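Local structure of D-lactate dehydrogenase (Fermentative) (Pseudomonas aeruginosa, 6ABJ) at residues G60-C65 and G84-A89; Q234-M239 and G266-L271; E185-D190 and G201-A206; G272-E277 and H311-T316; E30-S35 and A322-T327. The protein catalyses the NAD-dependent interconversion of pyruvate and D-lactate, working as a tetramer of the D-isomer specific 2-hydroxyacid dehydrogenase family. One frame throughout, in Å; residues are numbered along the deposited sequence.

Contact 1: residues G60-C65 and G84-A89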
# COMPACT_ATOMS: atom_id res chain seq x y z
N GLY B 60 9.30 10.04 42.90
CA GLY B 60 10.04 11.25 43.20
C GLY B 60 9.71 12.40 42.28
O GLY B 60 10.27 13.47 42.43
N PHE B 61 8.83 12.18 41.29
CA PHE B 61 8.44 13.24 40.37
C PHE B 61 7.15 13.85 40.86
O PHE B 61 6.14 13.15 41.13
CB PHE B 61 8.23 12.71 38.92
CG PHE B 61 9.51 12.45 38.17
CD1 PHE B 61 10.05 13.46 37.39
CD2 PHE B 61 10.16 11.22 38.22
CE1 PHE B 61 11.22 13.27 36.65
CE2 PHE B 61 11.32 11.00 37.48
CZ PHE B 61 11.84 12.04 36.69
N GLU B 62 7.17 15.17 40.95
CA GLU B 62 6.05 15.90 41.50
C GLU B 62 4.87 15.95 40.57
O GLU B 62 3.70 16.01 41.01
CB GLU B 62 6.47 17.32 41.82
CG GLU B 62 5.68 17.82 42.99
CD GLU B 62 6.28 19.03 43.66
OE1 GLU B 62 7.50 19.31 43.46
OE2 GLU B 62 5.51 19.68 44.37
N VAL B 63 5.20 15.95 39.27
CA VAL B 63 4.16 16.06 38.26
C VAL B 63 4.37 14.99 37.22
O VAL B 63 5.52 14.72 36.82
CB VAL B 63 4.14 17.44 37.59
CG1 VAL B 63 3.03 17.49 36.52
CG2 VAL B 63 3.94 18.52 38.65
N VAL B 64 3.27 14.34 36.86
CA VAL B 64 3.29 13.36 35.77
C VAL B 64 2.34 13.84 34.71
O VAL B 64 1.23 14.30 35.01
CB VAL B 64 3.05 11.89 36.23
CG1 VAL B 64 4.06 11.49 37.30
CG2 VAL B 64 1.65 11.65 36.71
N CYS B 65 2.81 13.79 33.45
CA CYS B 65 2.00 14.28 32.34
C CYS B 65 1.58 13.08 31.48
O CYS B 65 2.43 12.35 31.00
CB CYS B 65 2.76 15.33 31.50
SG CYS B 65 1.75 15.86 30.07
N GLY B 84 5.09 9.88 45.72
CA GLY B 84 5.28 11.33 45.93
C GLY B 84 4.88 12.23 44.77
O GLY B 84 5.26 13.42 44.70
N THR B 85 4.11 11.68 43.83
CA THR B 85 3.58 12.49 42.74
C THR B 85 2.44 13.30 43.28
O THR B 85 1.61 12.78 44.03
CB THR B 85 3.16 11.61 41.56
OG1 THR B 85 4.33 10.99 41.02
CG2 THR B 85 2.46 12.42 40.51
N ARG B 86 2.41 14.60 42.97
CA ARG B 86 1.39 15.48 43.58
C ARG B 86 0.40 16.06 42.60
O ARG B 86 -0.63 16.57 43.00
CB ARG B 86 2.04 16.62 44.40
CG ARG B 86 2.86 16.18 45.63
CD ARG B 86 3.56 17.40 46.27
NE ARG B 86 2.61 18.48 46.65
CZ ARG B 86 2.83 19.80 46.53
NH1 ARG B 86 4.00 20.29 46.11
NH2 ARG B 86 1.87 20.66 46.86
N LEU B 87 0.66 15.92 41.29
CA LEU B 87 -0.26 16.39 40.27
C LEU B 87 -0.18 15.48 39.01
O LEU B 87 0.90 15.10 38.59
CB LEU B 87 0.06 17.84 39.88
CG LEU B 87 -0.72 18.44 38.71
CD1 LEU B 87 -2.17 18.77 38.99
CD2 LEU B 87 0.02 19.67 38.26
N VAL B 88 -1.36 15.18 38.45
CA VAL B 88 -1.47 14.50 37.17
C VAL B 88 -1.96 15.53 36.17
O VAL B 88 -3.04 16.05 36.31
CB VAL B 88 -2.55 13.38 37.27
CG1 VAL B 88 -2.79 12.72 35.90
CG2 VAL B 88 -2.14 12.33 38.30
N ALA B 89 -1.13 15.86 35.18
CA ALA B 89 -1.48 16.81 34.13
C ALA B 89 -1.77 15.98 32.87
O ALA B 89 -0.85 15.30 32.37
CB ALA B 89 -0.35 17.75 33.83

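Contact 2: residues Q234-M239 and G266-L271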
# COMPACT_ATOMS: atom_id res chain seq x y z
N GLN B 234 -31.18 4.42 13.00
CA GLN B 234 -32.35 5.22 12.67
C GLN B 234 -31.89 6.51 12.03
O GLN B 234 -32.33 6.87 11.00
CB GLN B 234 -33.16 5.53 13.95
CG GLN B 234 -33.97 6.83 13.97
CD GLN B 234 -34.08 7.49 15.35
OE1 GLN B 234 -33.84 6.85 16.36
NE2 GLN B 234 -34.46 8.75 15.39
N ARG B 235 -30.99 7.19 12.69
CA ARG B 235 -30.47 8.41 12.13
C ARG B 235 -29.79 8.13 10.77
O ARG B 235 -29.93 8.92 9.84
CB ARG B 235 -29.47 9.07 13.09
CG ARG B 235 -30.11 10.14 13.94
CD ARG B 235 -31.18 9.54 14.83
NE ARG B 235 -31.21 10.18 16.13
CZ ARG B 235 -31.94 11.25 16.43
NH1 ARG B 235 -32.72 11.80 15.51
NH2 ARG B 235 -31.89 11.76 17.65
N LEU B 236 -29.05 7.02 10.65
CA LEU B 236 -28.42 6.68 9.34
C LEU B 236 -29.46 6.49 8.27
O LEU B 236 -29.26 6.88 7.10
CB LEU B 236 -27.55 5.41 9.39
CG LEU B 236 -26.29 5.59 10.16
CD1 LEU B 236 -25.69 4.26 10.47
CD2 LEU B 236 -25.32 6.52 9.40
N ALA B 237 -30.56 5.82 8.61
CA ALA B 237 -31.60 5.62 7.61
C ALA B 237 -32.37 6.93 7.27
O ALA B 237 -33.00 7.01 6.24
CB ALA B 237 -32.57 4.53 8.07
N THR B 238 -32.27 7.98 8.10
CA THR B 238 -32.87 9.33 7.82
C THR B 238 -32.02 10.06 6.71
O THR B 238 -32.54 10.75 5.80
CB THR B 238 -32.91 10.12 9.17
OG1 THR B 238 -33.59 9.32 10.18
CG2 THR B 238 -33.57 11.49 9.05
N MET B 239 -30.72 9.80 6.73
CA MET B 239 -29.80 10.51 5.80
C MET B 239 -30.15 10.32 4.33
O MET B 239 -30.77 9.38 3.96
CB MET B 239 -28.38 10.12 6.07
CG MET B 239 -27.94 10.62 7.41
SD MET B 239 -26.34 10.24 7.99
CE MET B 239 -25.36 10.84 6.59
N GLY B 266 -24.88 0.84 0.50
CA GLY B 266 -24.74 2.06 -0.29
C GLY B 266 -25.56 3.22 0.28
O GLY B 266 -25.41 4.32 -0.18
N GLN B 267 -26.37 2.99 1.30
CA GLN B 267 -27.08 4.01 1.90
C GLN B 267 -26.12 5.16 2.37
O GLN B 267 -26.43 6.34 2.20
CB GLN B 267 -27.92 3.50 3.09
CG GLN B 267 -28.52 4.57 4.03
CD GLN B 267 -29.48 5.54 3.38
OE1 GLN B 267 -29.84 5.41 2.22
NE2 GLN B 267 -29.85 6.59 4.13
N LEU B 268 -25.06 4.78 3.05
CA LEU B 268 -24.02 5.73 3.37
C LEU B 268 -22.95 5.62 2.28
O LEU B 268 -22.34 4.56 2.12
CB LEU B 268 -23.44 5.45 4.78
CG LEU B 268 -22.44 6.47 5.30
CD1 LEU B 268 -23.06 7.85 5.51
CD2 LEU B 268 -21.88 6.05 6.62
N GLY B 269 -22.69 6.75 1.62
CA GLY B 269 -21.74 6.80 0.52
C GLY B 269 -20.30 6.88 0.95
O GLY B 269 -19.43 6.41 0.23
N TYR B 270 -20.05 7.59 2.03
CA TYR B 270 -18.69 7.84 2.45
C TYR B 270 -18.66 8.01 3.95
O TYR B 270 -19.61 8.51 4.55
CB TYR B 270 -18.16 9.16 1.87
CG TYR B 270 -18.29 9.41 0.38
CD1 TYR B 270 -19.48 9.84 -0.18
CD2 TYR B 270 -17.18 9.30 -0.46
CE1 TYR B 270 -19.59 10.11 -1.54
CE2 TYR B 270 -17.27 9.56 -1.81
CZ TYR B 270 -18.48 9.96 -2.34
OH TYR B 270 -18.57 10.22 -3.69
N LEU B 271 -17.54 7.64 4.53
CA LEU B 271 -17.29 7.89 5.95
C LEU B 271 -15.86 8.31 6.26
O LEU B 271 -14.91 7.66 5.88
CB LEU B 271 -17.65 6.63 6.75
CG LEU B 271 -17.44 6.69 8.28
CD1 LEU B 271 -18.51 7.51 8.95
CD2 LEU B 271 -17.37 5.29 8.86

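Contact 3: residues E185-D190 and G201-A206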
# COMPACT_ATOMS: atom_id res chain seq x y z
N GLU B 185 -24.01 25.25 0.47
CA GLU B 185 -25.19 25.73 1.14
C GLU B 185 -25.15 25.11 2.52
O GLU B 185 -25.28 23.87 2.66
CB GLU B 185 -26.42 25.25 0.38
CG GLU B 185 -27.73 25.72 0.99
CD GLU B 185 -28.97 25.22 0.29
OE1 GLU B 185 -28.95 24.66 -0.82
OE2 GLU B 185 -30.00 25.40 0.93
N LEU B 186 -25.02 25.95 3.55
CA LEU B 186 -24.87 25.49 4.92
C LEU B 186 -26.18 25.29 5.72
O LEU B 186 -26.97 26.24 5.84
CB LEU B 186 -24.05 26.46 5.71
CG LEU B 186 -22.56 26.15 5.74
CD1 LEU B 186 -22.24 24.91 6.52
CD2 LEU B 186 -22.04 26.02 4.33
N LEU B 187 -26.36 24.09 6.28
CA LEU B 187 -27.47 23.71 7.15
C LEU B 187 -26.91 23.41 8.51
O LEU B 187 -25.78 22.94 8.66
CB LEU B 187 -28.24 22.51 6.63
CG LEU B 187 -28.62 22.55 5.16
CD1 LEU B 187 -29.36 21.30 4.81
CD2 LEU B 187 -29.43 23.76 4.80
N ALA B 188 -27.66 23.74 9.53
CA ALA B 188 -27.16 23.59 10.87
C ALA B 188 -28.21 23.16 11.87
O ALA B 188 -29.36 23.53 11.79
CB ALA B 188 -26.59 24.92 11.31
N TYR B 189 -27.77 22.39 12.83
CA TYR B 189 -28.59 22.02 13.94
C TYR B 189 -27.81 22.28 15.22
O TYR B 189 -26.66 21.83 15.40
CB TYR B 189 -29.01 20.55 13.92
CG TYR B 189 -29.67 20.18 15.22
CD1 TYR B 189 -30.97 20.58 15.51
CD2 TYR B 189 -28.94 19.52 16.21
CE1 TYR B 189 -31.55 20.33 16.78
CE2 TYR B 189 -29.50 19.27 17.46
CZ TYR B 189 -30.79 19.64 17.73
OH TYR B 189 -31.27 19.36 18.98
N ASP B 190 -28.42 23.02 16.15
CA ASP B 190 -27.84 23.16 17.50
C ASP B 190 -28.99 23.47 18.45
O ASP B 190 -29.88 24.25 18.08
CB ASP B 190 -26.76 24.24 17.57
CG ASP B 190 -25.93 24.17 18.84
OD1 ASP B 190 -26.39 24.66 19.92
OD2 ASP B 190 -24.78 23.67 18.77
N GLY B 201 -24.49 32.64 6.09
CA GLY B 201 -25.45 32.14 5.11
C GLY B 201 -26.06 30.84 5.56
O GLY B 201 -26.84 30.23 4.84
N GLY B 202 -25.78 30.41 6.79
CA GLY B 202 -26.30 29.13 7.32
C GLY B 202 -27.75 29.15 7.75
O GLY B 202 -28.22 30.13 8.35
N ARG B 203 -28.47 28.07 7.49
CA ARG B 203 -29.90 27.94 7.85
C ARG B 203 -30.01 26.91 8.97
O ARG B 203 -29.64 25.70 8.79
CB ARG B 203 -30.65 27.40 6.64
CG ARG B 203 -31.96 28.09 6.33
CD ARG B 203 -33.09 27.23 5.89
NE ARG B 203 -32.79 26.13 4.94
CZ ARG B 203 -33.36 24.94 5.01
NH1 ARG B 203 -34.26 24.66 5.95
NH2 ARG B 203 -33.10 23.99 4.15
N TYR B 204 -30.58 27.29 10.10
CA TYR B 204 -30.91 26.29 11.14
C TYR B 204 -32.18 25.59 10.81
O TYR B 204 -33.11 26.21 10.27
CB TYR B 204 -31.02 26.94 12.56
CG TYR B 204 -29.68 27.21 13.21
CD1 TYR B 204 -29.05 28.41 13.00
CD2 TYR B 204 -29.05 26.25 13.98
CE1 TYR B 204 -27.86 28.69 13.59
CE2 TYR B 204 -27.81 26.49 14.52
CZ TYR B 204 -27.26 27.74 14.38
OH TYR B 204 -26.02 28.05 14.92
N LEU B 205 -32.23 24.30 11.15
CA LEU B 205 -33.40 23.48 10.96
C LEU B 205 -33.38 22.33 11.91
O LEU B 205 -32.43 22.11 12.62
CB LEU B 205 -33.59 23.03 9.50
CG LEU B 205 -32.44 22.49 8.60
CD1 LEU B 205 -31.09 22.16 9.27
CD2 LEU B 205 -32.87 21.48 7.59
N ALA B 206 -34.47 21.57 11.95
CA ALA B 206 -34.52 20.38 12.77
C ALA B 206 -33.48 19.32 12.37
O ALA B 206 -33.13 19.19 11.20
CB ALA B 206 -35.91 19.79 12.70
O HOH W 1 -30.70 26.83 3.32
O HOH W 2 -28.23 27.82 4.01
O HOH W 3 -25.29 28.70 3.16

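Contact 4: residues G272-E277 and H311-T316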
# COMPACT_ATOMS: atom_id res chain seq x y z
N GLY B 272 -15.75 9.42 7.01
CA GLY B 272 -14.49 9.93 7.50
C GLY B 272 -14.54 9.97 9.02
O GLY B 272 -15.37 10.67 9.55
N LEU B 273 -13.67 9.21 9.67
CA LEU B 273 -13.62 9.23 11.12
C LEU B 273 -12.26 9.68 11.58
O LEU B 273 -11.26 9.21 11.09
CB LEU B 273 -13.85 7.83 11.69
CG LEU B 273 -15.16 7.12 11.41
CD1 LEU B 273 -15.08 5.75 12.12
CD2 LEU B 273 -16.40 7.87 11.80
N ASP B 274 -12.24 10.60 12.53
CA ASP B 274 -11.04 10.88 13.31
C ASP B 274 -11.15 10.39 14.77
O ASP B 274 -10.13 10.38 15.49
CB ASP B 274 -10.71 12.37 13.31
CG ASP B 274 -9.33 12.63 13.91
OD1 ASP B 274 -8.31 12.12 13.37
OD2 ASP B 274 -9.22 13.35 14.93
N VAL B 275 -12.30 9.86 15.13
CA VAL B 275 -12.54 9.36 16.47
C VAL B 275 -13.34 8.10 16.38
O VAL B 275 -14.05 7.83 15.37
CB VAL B 275 -13.29 10.42 17.35
CG1 VAL B 275 -12.46 11.71 17.47
CG2 VAL B 275 -14.61 10.72 16.75
N TYR B 276 -13.24 7.31 17.44
CA TYR B 276 -13.91 6.01 17.51
C TYR B 276 -14.15 5.69 18.99
O TYR B 276 -13.34 6.03 19.86
CB TYR B 276 -13.05 4.97 16.83
CG TYR B 276 -13.62 3.60 16.82
CD1 TYR B 276 -14.74 3.30 16.07
CD2 TYR B 276 -13.02 2.59 17.54
CE1 TYR B 276 -15.27 2.00 16.07
CE2 TYR B 276 -13.54 1.30 17.52
CZ TYR B 276 -14.66 1.02 16.81
OH TYR B 276 -15.23 -0.25 16.80
N GLU B 277 -15.28 5.09 19.26
CA GLU B 277 -15.73 4.89 20.63
C GLU B 277 -14.75 4.01 21.40
O GLU B 277 -14.42 4.33 22.53
CB GLU B 277 -17.13 4.30 20.61
CG GLU B 277 -17.75 4.09 21.98
CD GLU B 277 -19.24 3.85 21.91
OE1 GLU B 277 -19.84 3.74 20.83
OE2 GLU B 277 -19.85 3.78 22.96
N HIS B 311 -7.26 9.91 15.72
CA HIS B 311 -7.43 11.14 16.50
C HIS B 311 -6.30 12.13 16.28
O HIS B 311 -5.50 12.47 17.20
CB HIS B 311 -7.64 10.84 17.97
CG HIS B 311 -8.35 11.96 18.68
ND1 HIS B 311 -9.22 11.73 19.72
CD2 HIS B 311 -8.41 13.29 18.42
CE1 HIS B 311 -9.79 12.88 20.07
NE2 HIS B 311 -9.31 13.85 19.30
N GLN B 312 -6.18 12.50 15.01
CA GLN B 312 -5.13 13.28 14.42
C GLN B 312 -5.55 14.72 14.16
O GLN B 312 -4.74 15.55 13.74
CB GLN B 312 -4.78 12.57 13.07
CG GLN B 312 -3.49 12.94 12.45
CD GLN B 312 -3.29 12.40 11.06
OE1 GLN B 312 -3.52 11.22 10.80
NE2 GLN B 312 -2.79 13.25 10.19
N ALA B 313 -6.76 15.05 14.45
CA ALA B 313 -7.33 16.35 14.04
C ALA B 313 -6.69 17.56 14.70
O ALA B 313 -6.64 18.60 14.09
CB ALA B 313 -8.84 16.39 14.27
N PHE B 314 -6.15 17.36 15.91
CA PHE B 314 -5.36 18.44 16.55
C PHE B 314 -3.87 18.36 16.32
O PHE B 314 -3.11 19.15 16.89
CB PHE B 314 -5.68 18.54 18.05
CG PHE B 314 -5.30 17.32 18.85
CD1 PHE B 314 -3.99 17.13 19.25
CD2 PHE B 314 -6.26 16.42 19.25
CE1 PHE B 314 -3.64 16.03 19.98
CE2 PHE B 314 -5.93 15.34 20.04
CZ PHE B 314 -4.61 15.16 20.40
N LEU B 315 -3.44 17.45 15.42
CA LEU B 315 -2.04 17.20 15.18
C LEU B 315 -1.47 18.17 14.15
O LEU B 315 -1.08 17.76 13.02
CB LEU B 315 -1.75 15.73 14.79
CG LEU B 315 -0.32 15.23 15.01
CD1 LEU B 315 -0.03 14.95 16.50
CD2 LEU B 315 0.01 14.01 14.19
N THR B 316 -1.40 19.44 14.53
CA THR B 316 -0.62 20.45 13.83
C THR B 316 0.38 21.11 14.77
O THR B 316 0.19 21.07 15.99
CB THR B 316 -1.47 21.56 13.25
OG1 THR B 316 -2.09 22.32 14.30
CG2 THR B 316 -2.57 21.01 12.31

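Contact 5: residues E30-S35 and A322-T327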
# COMPACT_ATOMS: atom_id res chain seq x y z
N GLU B 30 9.05 17.95 21.21
CA GLU B 30 9.31 19.14 20.44
C GLU B 30 8.40 20.30 20.84
O GLU B 30 8.89 21.42 21.07
CB GLU B 30 9.20 18.73 18.95
CG GLU B 30 9.44 19.80 17.93
CD GLU B 30 10.22 19.25 16.75
OE1 GLU B 30 9.95 18.09 16.29
OE2 GLU B 30 11.13 19.97 16.30
N SER B 31 7.09 20.05 21.05
CA SER B 31 6.17 21.13 21.38
C SER B 31 6.39 21.61 22.83
O SER B 31 6.42 22.81 23.10
CB SER B 31 4.70 20.70 21.19
OG SER B 31 4.36 19.43 21.84
N PHE B 32 6.55 20.66 23.75
CA PHE B 32 6.69 21.03 25.19
C PHE B 32 8.03 21.69 25.43
O PHE B 32 8.12 22.61 26.22
CB PHE B 32 6.49 19.80 26.08
CG PHE B 32 5.06 19.56 26.45
CD1 PHE B 32 4.49 20.26 27.49
CD2 PHE B 32 4.25 18.72 25.70
CE1 PHE B 32 3.19 20.07 27.82
CE2 PHE B 32 2.93 18.53 26.03
CZ PHE B 32 2.39 19.20 27.10
N GLN B 33 9.08 21.25 24.75
CA GLN B 33 10.35 22.01 24.90
C GLN B 33 10.25 23.45 24.47
O GLN B 33 10.77 24.32 25.15
CB GLN B 33 11.51 21.31 24.24
CG GLN B 33 11.84 20.11 25.10
CD GLN B 33 13.05 19.34 24.69
OE1 GLN B 33 13.49 19.39 23.55
NE2 GLN B 33 13.59 18.61 25.65
N ALA B 34 9.55 23.72 23.39
CA ALA B 34 9.42 25.10 22.93
C ALA B 34 8.55 25.90 23.88
O ALA B 34 8.86 27.07 24.18
CB ALA B 34 8.83 25.11 21.53
N SER B 35 7.49 25.26 24.38
CA SER B 35 6.58 25.94 25.26
C SER B 35 7.22 26.25 26.63
O SER B 35 6.84 27.20 27.32
CB SER B 35 5.32 25.10 25.44
OG SER B 35 4.47 25.76 26.36
N ALA B 322 -0.43 25.00 21.41
CA ALA B 322 -1.51 25.40 22.32
C ALA B 322 -1.74 24.41 23.48
O ALA B 322 -1.98 24.82 24.64
CB ALA B 322 -2.82 25.62 21.56
N ILE B 323 -1.71 23.12 23.16
CA ILE B 323 -1.81 22.06 24.17
C ILE B 323 -0.63 22.15 25.18
O ILE B 323 -0.80 21.99 26.40
CB ILE B 323 -1.79 20.68 23.50
CG1 ILE B 323 -3.17 20.35 22.86
CG2 ILE B 323 -1.40 19.55 24.45
CD1 ILE B 323 -3.09 19.29 21.78
N ALA B 324 0.56 22.35 24.65
CA ALA B 324 1.75 22.44 25.54
C ALA B 324 1.71 23.67 26.44
O ALA B 324 1.95 23.53 27.64
CB ALA B 324 3.01 22.44 24.71
N ASP B 325 1.37 24.83 25.88
CA ASP B 325 1.25 26.10 26.61
C ASP B 325 0.17 25.97 27.70
O ASP B 325 0.36 26.35 28.85
CB ASP B 325 0.80 27.22 25.65
CG ASP B 325 1.86 27.65 24.66
OD1 ASP B 325 3.00 27.20 24.71
OD2 ASP B 325 1.53 28.48 23.81
N THR B 326 -0.99 25.45 27.32
CA THR B 326 -2.07 25.25 28.23
C THR B 326 -1.65 24.30 29.36
O THR B 326 -1.87 24.61 30.55
CB THR B 326 -3.33 24.79 27.50
OG1 THR B 326 -3.82 25.93 26.75
CG2 THR B 326 -4.37 24.42 28.47
N THR B 327 -0.98 23.20 29.02
CA THR B 327 -0.64 22.20 30.03
C THR B 327 0.43 22.77 31.02
O THR B 327 0.29 22.61 32.23
CB THR B 327 -0.15 20.93 29.35
OG1 THR B 327 -1.23 20.40 28.54
CG2 THR B 327 0.31 19.89 30.34

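Contact 1: residues G60-C65 and G84-A89
Val63 and Leu87 lie side by side on neighbouring parallel strands, their side chains pointing the same way. Strands 63-66 and 87-90 belong to a beta-alpha-beta unit, joined through helix 74-82, in the smaller, flavodoxin-like sheet of the protein. Leu87 CD2 is 4.1 Å from both Val63 CG1 and Val63 CG2. Ala89 CB continues this apolar face. From helix 317-335, Ile331 packs on Val63 and Trp334 on Leu87.

The other face carries Val64 and Val88, with CG2 of Val64 4.2 Å from CG2 of Val88. Val64 also meets Thr85, and here the two side chains cross at about a right angle. The methyl-to-methyl approach is 3.7 Å, from Val64 CG1 to Thr85 CG2. Leu80 of helix 74-82 touches both residues. The hydroxyl of Thr85 turns to the backbone instead. Its OG1 is anti to the carbonyl carbon (chi1 -65°) and from there donates to Phe61 O at 2.8 Å, in the carbonyl plane.

Glu62 and Arg86 run alongside each other just ahead of the two strands. They form a salt bridge with carboxylate and guanidinium planes 35° apart. The modelled OE2 to NH1 separation is implausibly short, so its detail is doubtful. Trp334 lies against both side chains.

Parallel pairing runs through Val64, whose N donates to Leu87 O and whose O accepts from Ala89 N. Ahead of it, Glu62 O takes two donors, Arg86 N at 2.7 Å and Leu87 N at 3.1 Å.

Contact 2: residues Q234-M239 and G266-L271
The side-chain amide of Gln267 bonds to a helix end, at the carbonyls of Leu236 and Met239, with a small apolar patch beside it. The contact lies in the Rossmann-fold NAD-binding domain. It joins the C-terminal end of helix 233-238 to the segment leading into strand 268-273, away from the annotated NADH residues.

Gln267 uses NE2 for both bonds. One goes to Leu236 O at 3.0 Å and is nearly straight, 169° at the hydrogen. This acceptor lies in the amide plane. The second goes to Met239 O at 2.9 Å and is more bent, with the amide nitrogen above the plane of that carbonyl. The side chain leaves with CG anti to the backbone N, then turns at chi2 (61°), which places CD on the way to the helix end. The two N-H groups of NE2 thus serve one carbonyl in the last turn of the helix and one just after it. Pro241 packs on the same glutamine.

Leu268 points its CB toward the helix. Its CD2 meets Leu236 CD2 at 4.4 Å, a loose touch. Leu236 also packs on Ala258 and Leu259 of helix 256-265, and Leu268 on Ala262 of that helix and Leu245 of strand 243-247. The two leucines so pack among helix 233-238, helix 256-265 and strand 243-247.

Met239 completes the patch. Its chain is bent at chi3 (55°), and this sets the position of the terminal methyl. Met239 CE ends 3.9 Å from Leu268 CD1.

Contact 3: residues E185-D190 and G201-A206
Segments 185-190 and 201-206 pair as parallel strands, with Leu187 opposite Arg203 and Ala188 opposite Tyr204. Three backbone bonds hold them: Arg203 N to Leu186 O, Ala188 N to Arg203 O, and Leu205 N to Ala188 O.

Ala188 CB sits over one face of the Tyr204 ring, 4.0 Å from its centroid, as a CH-pi contact. The ring edge meets Asp190 N, in the ring plane, at 3.9 Å from Tyr204 CE2. Beyond it, Tyr204 OH bonds to Thr168 OG1 and Asn194 N.

The unit is a beta-alpha-beta element of the Rossmann fold, and strand 203-204 is outermost in its sheet within the chain. Asp190, just past strand 185-189, binds NADH. Its carboxylate is held by Tyr192 N and Thr168 N.

Leu187 and Arg203 lie side by side, with CD2 of the leucine 3.7 Å from NH2 of the arginine. That NH2 also makes a salt bridge to Glu213. A water joins Arg203 NE to Glu185 OE2. Leu205 CD1 reaches back over the first strand, 3.3 Å from Ala188 O. The same methyl comes within 3.9 Å of Leu187 CB.

Contact 4: residues G272-E277 and H311-T316
Asp274 OD1 is gripped by Gln312 N at 2.7 Å, through the syn lone pair, in a bond of 165° at the hydrogen. The hydroxyl of Thr309 holds the same oxygen. The other oxygen, OD2, accepts from Ala313 N at 3.0 Å, with this donor above the carboxylate plane. Ala313 CB also presses close to OD2. Asp274 CG is anti to the backbone N (chi1 -170°), which carries CG toward the type I turn 312-315; the N-H bonds set the carboxylate's rotation. The backbone adds a weak bond from His311 N to Asp274 O.

Val275 CG1 lies over one face of the His311 ring, 4.0 Å from its centroid, offset toward the rim. This is a CH-pi contact. His311 ND1 is hydrogen-bonded to Glu279 OE2.

The site lies at the end of strand 268-273 in the Rossmann-fold domain. Asp274 and Phe314 both bind NADH, and the turn carries Phe314. Arg134 of a second subunit bonds to the carbonyls of Gln312 and Ala313. The bonds to both oxygens probably limit the carboxylate's rotation and hold the turn, consistent with keeping Asp274 and Phe314 in place for NADH.

Contact 5: residues E30-S35 and A322-T327
Phe32 of helix 26-35 lays its ring against Ala324 of helix 317-335 in a helix-helix contact. The short segments cross at -52° with axes 8.5 Å apart. The contact brings N-terminal and C-terminal helices together, beside the flavodoxin-like sheet of the catalytic domain.

Beyond Phe32 CB, chi1 of -88° places CG 3.9 Å from Ala324 CB. Next, CD1 is 3.8 Å from Ala324 CB, and CD2 and CE2 also face Ala324. One face of the ring turns to that methyl, which sits over its centre at 3.7 Å as a CH-pi contact. Farther out, CE1 meets the backbone, 3.6 Å from Ala324 CA on the same face. At the tip the ring edge takes over: CZ is 3.8 Å from Thr327 CB, in the ring plane. Phe32 and Thr327 cross at about a right angle. Phe21 of strand 18-21 packs edge-to-face with the same ring.

Ala324 CB also touches the next turn of the first helix, 3.6 Å from Ser35 CB. Ser35 adds the polar link. With OG anti to its backbone N (chi1 177°), the hydroxyl meets Asp325. Arg38 forms a salt bridge with the same carboxylate oxygen. Ser35 OG donates to the anti lone pair of Asp325 OD1 at 2.6 Å.

In the fold
Contacts 1 and 5 belong to one domain and touch: Thr327 CG2 packs on Ala89 CB and Cys65 SG. Contacts 2, 3 and 4 belong to the Rossmann domain. Contacts 2 and 4 share strand 268-273, toward its two ends, while contact 3 lies at the edge of the same sheet. Contacts 1, 2, 4 and 5 are mostly buried; contact 3 is partly open and uses waters. Contacts 1 and 3 rest on parallel backbone pairing, contact 2 on a side-chain amide, contact 4 on a carboxylate, and contact 5 on a ring face. Contact 4 is nearest the chain's centre and meets contact 5 through Phe314 and Ile323, so that the two domains appear to meet there.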